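Local coordinates for diol-dehydratase (Roseburia inulinivorans, PDB 5I2A), which is a B12-independent diol dehydratase of the glycyl radical family, probably a lyase that removes water from 1,2-propanediol, at residues M227-A232 with T246-C251; F456-P461 with Y672-P677. One frame throughout, in Å; residues are numbered along the deposited sequence.

Contact 1: M227-A232 with T246-C251; sequences MAEEMA and TIARVC
Ile247 carries its CG2 methyl anti to the backbone N while CG1 sits beside that N (chi1 -72°), and this rotation sets CG2 against Ala228, 3.8 Å from its CB. On the other helix, Glu229 has CG anti to the carbonyl carbon (chi1 -81°), which swings the start of its chain over Ala248 and puts CG 3.6 Å from the Ala248 CB. Between these two touches lie the alanines: the methyls of Ala228 and Ala248 meet with their CB atoms 4.1 Å apart, and the Ala228 CB also rests 3.9 Å from the backbone N of Ala248. This is an antiparallel helical hairpin, formed by the end of helix 200-233 and the following helix 238-253, the two segments running at 164° to each other. Because alanines face each other, the segment axes approach to 8.3 Å, and the CA atoms of Ala228 and Ala248 are only 5.4 Å apart. The two helices also touch on both sides of this level, Cys251 packing on Tyr224 and Ala225, and Ala232, toward the connecting turn, on Leu244 and Leu245. Beside the seam, Ala228 touches Ile68 and Ile247 touches Val75, both from loops. Glu229 works with both parts of its side chain: the methylene covers Ala248, and the extended chain beyond it takes OE2 to a salt bridge with Lys252, just past 246-251 on helix 238-253. Between the two segments the chemistry is thus purely apolar packing, and the charge of Glu229 is answered just beyond them.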
loop_
_atom_site.group_PDB
_atom_site.type_symbol
_atom_site.label_atom_id
_atom_site.label_comp_id
_atom_site.label_asym_id
_atom_site.label_seq_id
_atom_site.Cartn_x
_atom_site.Cartn_y
_atom_site.Cartn_z
ATOM N N MET A 227 -10.686 37.175 -10.989
ATOM C CA MET A 227 -12.096 37.347 -11.290
ATOM C C MET A 227 -12.630 38.640 -10.662
ATOM O O MET A 227 -13.388 39.368 -11.288
ATOM C CB MET A 227 -12.919 36.150 -10.820
ATOM C CG MET A 227 -14.419 36.356 -11.007
ATOM S SD MET A 227 -15.401 34.849 -10.957
ATOM C CE MET A 227 -14.971 34.116 -12.531
ATOM N N ALA A 228 -12.216 38.930 -9.437
ATOM C CA ALA A 228 -12.688 40.126 -8.765
ATOM C C ALA A 228 -12.251 41.387 -9.517
ATOM O O ALA A 228 -13.025 42.332 -9.645
ATOM C CB ALA A 228 -12.194 40.171 -7.346
ATOM N N GLU A 229 -11.013 41.389 -10.006
ATOM C CA GLU A 229 -10.478 42.514 -10.769
ATOM C C GLU A 229 -11.233 42.744 -12.067
ATOM O O GLU A 229 -11.541 43.877 -12.421
ATOM C CB GLU A 229 -9.004 42.297 -11.084
ATOM C CG GLU A 229 -8.082 42.636 -9.960
ATOM C CD GLU A 229 -6.658 42.286 -10.293
ATOM O OE1 GLU A 229 -6.437 41.701 -11.371
ATOM O OE2 GLU A 229 -5.763 42.594 -9.485
ATOM N N GLU A 230 -11.526 41.663 -12.773
ATOM C CA GLU A 230 -12.295 41.754 -14.001
ATOM C C GLU A 230 -13.724 42.236 -13.729
ATOM O O GLU A 230 -14.292 42.998 -14.519
ATOM C CB GLU A 230 -12.309 40.408 -14.722
ATOM C CG GLU A 230 -10.909 39.931 -15.114
ATOM C CD GLU A 230 -10.888 38.536 -15.720
ATOM O OE1 GLU A 230 -11.923 37.840 -15.689
ATOM O OE2 GLU A 230 -9.827 38.136 -16.238
ATOM N N MET A 231 -14.302 41.809 -12.608
ATOM C CA MET A 231 -15.660 42.225 -12.279
ATOM C C MET A 231 -15.672 43.695 -11.871
ATOM O O MET A 231 -16.596 44.430 -12.209
ATOM C CB MET A 231 -16.252 41.356 -11.170
ATOM C CG MET A 231 -16.606 39.941 -11.625
ATOM S SD MET A 231 -17.107 38.856 -10.277
ATOM C CE MET A 231 -18.644 39.612 -9.752
ATOM N N ALA A 232 -14.640 44.111 -11.145
ATOM C CA ALA A 232 -14.527 45.491 -10.715
ATOM C C ALA A 232 -14.502 46.413 -11.931
ATOM O O ALA A 232 -15.107 47.477 -11.915
ATOM C CB ALA A 232 -13.294 45.698 -9.876
ATOM N N THR A 246 -11.138 45.341 -3.112
ATOM C CA THR A 246 -10.613 44.856 -1.838
ATOM C C THR A 246 -10.481 43.323 -1.878
ATOM O O THR A 246 -9.469 42.774 -1.452
ATOM C CB THR A 246 -11.496 45.274 -0.648
ATOM O OG1 THR A 246 -11.462 46.699 -0.503
ATOM C CG2 THR A 246 -10.983 44.634 0.646
ATOM N N ILE A 247 -11.497 42.655 -2.421
ATOM C CA ILE A 247 -11.477 41.202 -2.571
ATOM C C ILE A 247 -10.227 40.768 -3.350
ATOM O O ILE A 247 -9.529 39.834 -2.949
ATOM C CB ILE A 247 -12.767 40.682 -3.273
ATOM C CG1 ILE A 247 -13.961 40.790 -2.331
ATOM C CG2 ILE A 247 -12.621 39.240 -3.689
ATOM C CD1 ILE A 247 -15.291 40.543 -3.015
ATOM N N ALA A 248 -9.926 41.473 -4.434
ATOM C CA ALA A 248 -8.751 41.154 -5.243
ATOM C C ALA A 248 -7.464 41.295 -4.446
ATOM O O ALA A 248 -6.587 40.442 -4.543
ATOM C CB ALA A 248 -8.696 42.030 -6.489
ATOM N N ARG A 249 -7.347 42.356 -3.651
ATOM C CA ARG A 249 -6.151 42.543 -2.826
ATOM C C ARG A 249 -6.037 41.442 -1.770
ATOM O O ARG A 249 -4.950 40.924 -1.518
ATOM C CB ARG A 249 -6.148 43.923 -2.136
ATOM C CG ARG A 249 -5.943 45.107 -3.099
ATOM C CD ARG A 249 -5.687 46.436 -2.365
ATOM N NE ARG A 249 -6.742 46.743 -1.402
ATOM C CZ ARG A 249 -7.858 47.409 -1.689
ATOM N NH1 ARG A 249 -8.072 47.860 -2.921
ATOM N NH2 ARG A 249 -8.763 47.623 -0.741
ATOM N N VAL A 250 -7.160 41.093 -1.157
ATOM C CA VAL A 250 -7.167 40.078 -0.108
ATOM C C VAL A 250 -6.749 38.705 -0.672
ATOM O O VAL A 250 -5.887 38.036 -0.117
ATOM C CB VAL A 250 -8.557 39.980 0.556
ATOM C CG1 VAL A 250 -8.675 38.696 1.358
ATOM C CG2 VAL A 250 -8.806 41.204 1.440
ATOM N N CYS A 251 -7.343 38.314 -1.791
ATOM C CA CYS A 251 -7.097 36.986 -2.349
ATOM C C CYS A 251 -5.698 36.824 -2.943
ATOM O O CYS A 251 -5.240 35.698 -3.147
ATOM C CB CYS A 251 -8.142 36.649 -3.400
ATOM S SG CYS A 251 -9.811 36.440 -2.715
#

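Contact 2: F456-P461 with Y672-P677; sequences FNMCRP and YFYTRP
Tyr674 of helix 661-678 lies against Phe456 and Met458, where strand 454-457 of a mixed sheet gives way to the turn before helix 459-467, and with Met458 it makes a Met-aromatic contact. Starting at the backbone, the Tyr674 CB meets the Met458 CE methyl at 4.1 Å. CG stands anti to the backbone N (chi1 -179°), which lays the ring alongside Phe456. The Met458 sulfur stands oblique to the ring, SD 4.9 Å from the Tyr674 centroid and 31° off the normal; the two side chains cross at about a right angle. Further out, Tyr674 CD1 is 3.9 Å from Phe456 CD1, and Tyr674 CE1 comes to 3.7 Å from that same Phe456 CD1. The rings are inclined at 41° and slide past each other in opposite directions, so the Tyr674 tip travels back along Phe456 until its OH lies 3.8 Å from the Phe456 CB. There the buried hydroxyl is hydrogen-bonded to the carbonyl O of Pro553, on neighbouring strand 548-556. A leucine here would probably leave that carbonyl without its hydroxyl partner and open a gap beside Phe456. Just past Phe456, the turn into helix 459-467 is fastened by a capping bond, Asn457 OD1 accepting from the Cys459 N at 2.9 Å.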
loop_
_atom_site.group_PDB
_atom_site.type_symbol
_atom_site.label_atom_id
_atom_site.label_comp_id
_atom_site.label_asym_id
_atom_site.label_seq_id
_atom_site.Cartn_x
_atom_site.Cartn_y
_atom_site.Cartn_z
ATOM N N PHE A 456 -24.787 1.907 14.907
ATOM C CA PHE A 456 -25.042 0.573 15.437
ATOM C C PHE A 456 -26.378 0.541 16.170
ATOM O O PHE A 456 -26.594 1.309 17.111
ATOM C CB PHE A 456 -23.913 0.145 16.386
ATOM C CG PHE A 456 -24.031 -1.275 16.901
ATOM C CD1 PHE A 456 -24.834 -1.576 18.000
ATOM C CD2 PHE A 456 -23.306 -2.302 16.307
ATOM C CE1 PHE A 456 -24.912 -2.884 18.494
ATOM C CE2 PHE A 456 -23.382 -3.619 16.791
ATOM C CZ PHE A 456 -24.186 -3.906 17.885
ATOM N N ASN A 457 -27.251 -0.372 15.756
ATOM C CA ASN A 457 -28.582 -0.489 16.350
ATOM C C ASN A 457 -28.557 -1.460 17.534
ATOM O O ASN A 457 -28.537 -2.670 17.337
ATOM C CB ASN A 457 -29.593 -0.953 15.285
ATOM C CG ASN A 457 -31.040 -0.898 15.775
ATOM O OD1 ASN A 457 -31.304 -0.944 16.975
ATOM N ND2 ASN A 457 -31.979 -0.783 14.834
ATOM N N MET A 458 -28.572 -0.931 18.752
ATOM C CA MET A 458 -28.484 -1.780 19.939
ATOM C C MET A 458 -29.757 -2.605 20.149
ATOM O O MET A 458 -29.741 -3.556 20.915
ATOM C CB MET A 458 -28.188 -0.946 21.203
ATOM C CG MET A 458 -26.903 -0.100 21.119
ATOM S SD MET A 458 -26.692 1.016 22.527
ATOM C CE MET A 458 -26.834 -0.144 23.867
ATOM N N CYS A 459 -30.844 -2.260 19.464
ATOM C CA CYS A 459 -32.060 -3.069 19.549
ATOM C C CYS A 459 -32.009 -4.360 18.717
ATOM O O CYS A 459 -32.744 -5.311 18.999
ATOM C CB CYS A 459 -33.283 -2.248 19.109
ATOM S SG CYS A 459 -33.684 -0.886 20.195
ATOM N N ARG A 460 -31.192 -4.395 17.666
ATOM C CA ARG A 460 -31.205 -5.592 16.825
ATOM C C ARG A 460 -30.614 -6.818 17.559
ATOM O O ARG A 460 -31.198 -7.895 17.481
ATOM C CB ARG A 460 -30.510 -5.330 15.489
ATOM C CG ARG A 460 -31.294 -4.348 14.588
ATOM C CD ARG A 460 -31.837 -5.041 13.313
ATOM N NE ARG A 460 -32.888 -5.962 13.664
ATOM C CZ ARG A 460 -33.224 -7.068 13.017
ATOM N NH1 ARG A 460 -32.600 -7.460 11.910
ATOM N NH2 ARG A 460 -34.220 -7.787 13.507
ATOM N N PRO A 461 -29.488 -6.656 18.297
ATOM C CA PRO A 461 -29.043 -7.774 19.137
ATOM C C PRO A 461 -30.079 -8.206 20.172
ATOM O O PRO A 461 -30.109 -9.385 20.518
ATOM C CB PRO A 461 -27.791 -7.212 19.830
ATOM C CG PRO A 461 -27.240 -6.262 18.826
ATOM C CD PRO A 461 -28.492 -5.571 18.304
ATOM N N TYR A 672 -23.034 -0.097 28.915
ATOM C CA TYR A 672 -21.721 -0.715 29.050
ATOM C C TYR A 672 -21.520 -1.902 28.108
ATOM O O TYR A 672 -20.401 -2.162 27.696
ATOM C CB TYR A 672 -21.486 -1.175 30.486
ATOM C CG TYR A 672 -20.888 -0.132 31.406
ATOM C CD1 TYR A 672 -19.861 0.703 30.982
ATOM C CD2 TYR A 672 -21.349 0.005 32.709
ATOM C CE1 TYR A 672 -19.305 1.641 31.842
ATOM C CE2 TYR A 672 -20.808 0.949 33.572
ATOM C CZ TYR A 672 -19.794 1.757 33.143
ATOM O OH TYR A 672 -19.273 2.682 34.014
ATOM N N PHE A 673 -22.592 -2.618 27.769
ATOM C CA PHE A 673 -22.490 -3.731 26.811
ATOM C C PHE A 673 -22.039 -3.236 25.430
ATOM O O PHE A 673 -21.605 -4.026 24.577
ATOM C CB PHE A 673 -23.831 -4.479 26.682
ATOM C CG PHE A 673 -24.156 -5.360 27.857
ATOM C CD1 PHE A 673 -23.258 -5.510 28.900
ATOM C CD2 PHE A 673 -25.350 -6.053 27.904
ATOM C CE1 PHE A 673 -23.547 -6.338 29.987
ATOM C CE2 PHE A 673 -25.649 -6.884 28.980
ATOM C CZ PHE A 673 -24.745 -7.019 30.024
ATOM N N TYR A 674 -22.170 -1.930 25.209
ATOM C CA TYR A 674 -21.721 -1.319 23.963
ATOM C C TYR A 674 -20.398 -0.578 24.158
ATOM O O TYR A 674 -19.468 -0.761 23.383
ATOM C CB TYR A 674 -22.782 -0.359 23.413
ATOM C CG TYR A 674 -22.399 0.293 22.097
ATOM C CD1 TYR A 674 -22.454 -0.417 20.907
ATOM C CD2 TYR A 674 -21.992 1.623 22.045
ATOM C CE1 TYR A 674 -22.109 0.179 19.702
ATOM C CE2 TYR A 674 -21.653 2.230 20.839
ATOM C CZ TYR A 674 -21.714 1.504 19.677
ATOM O OH TYR A 674 -21.367 2.092 18.487
ATOM N N THR A 675 -20.307 0.234 25.210
ATOM C CA THR A 675 -19.158 1.125 25.372
ATOM C C THR A 675 -17.894 0.437 25.893
ATOM O O THR A 675 -16.801 0.848 25.560
ATOM C CB THR A 675 -19.490 2.305 26.310
ATOM O OG1 THR A 675 -19.886 1.807 27.591
ATOM C CG2 THR A 675 -20.625 3.162 25.715
ATOM N N ARG A 676 -18.031 -0.596 26.714
ATOM C CA ARG A 676 -16.849 -1.241 27.261
ATOM C C ARG A 676 -16.128 -2.125 26.245
ATOM O O ARG A 676 -14.910 -2.039 26.137
ATOM C CB ARG A 676 -17.188 -2.044 28.509
ATOM C CG ARG A 676 -16.457 -1.519 29.716
ATOM C CD ARG A 676 -16.860 -2.217 30.979
ATOM N NE ARG A 676 -16.875 -1.272 32.085
ATOM C CZ ARG A 676 -17.737 -1.329 33.089
ATOM N NH1 ARG A 676 -18.648 -2.293 33.124
ATOM N NH2 ARG A 676 -17.677 -0.432 34.061
ATOM N N PRO A 677 -16.863 -2.968 25.503
ATOM C CA PRO A 677 -16.126 -3.735 24.495
ATOM C C PRO A 677 -15.429 -2.838 23.470
ATOM O O PRO A 677 -14.289 -3.113 23.085
ATOM C CB PRO A 677 -17.219 -4.579 23.829
ATOM C CG PRO A 677 -18.257 -4.736 24.882
ATOM C CD PRO A 677 -18.271 -3.400 25.595
#

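Contact 1 closes along the chain before contact 2 opens, and the two sit on opposite sides of the chain's centre, about 54 Å apart between centres and about 42 Å between nearest atoms. They share no helix or strand. Contact 1 is local, joining successive helices 200-233 and 238-253 far out from the middle of the chain. Contact 2 is long-range: over two hundred residues separate strand 454-457 and the start of helix 459-467 from helix 661-678. All four segments lie in the pyruvate formate lyase-like part of the chain. One contact is thus packing within a peripheral hairpin, while the other sets a late helix against an earlier sheet strand nearer the centre.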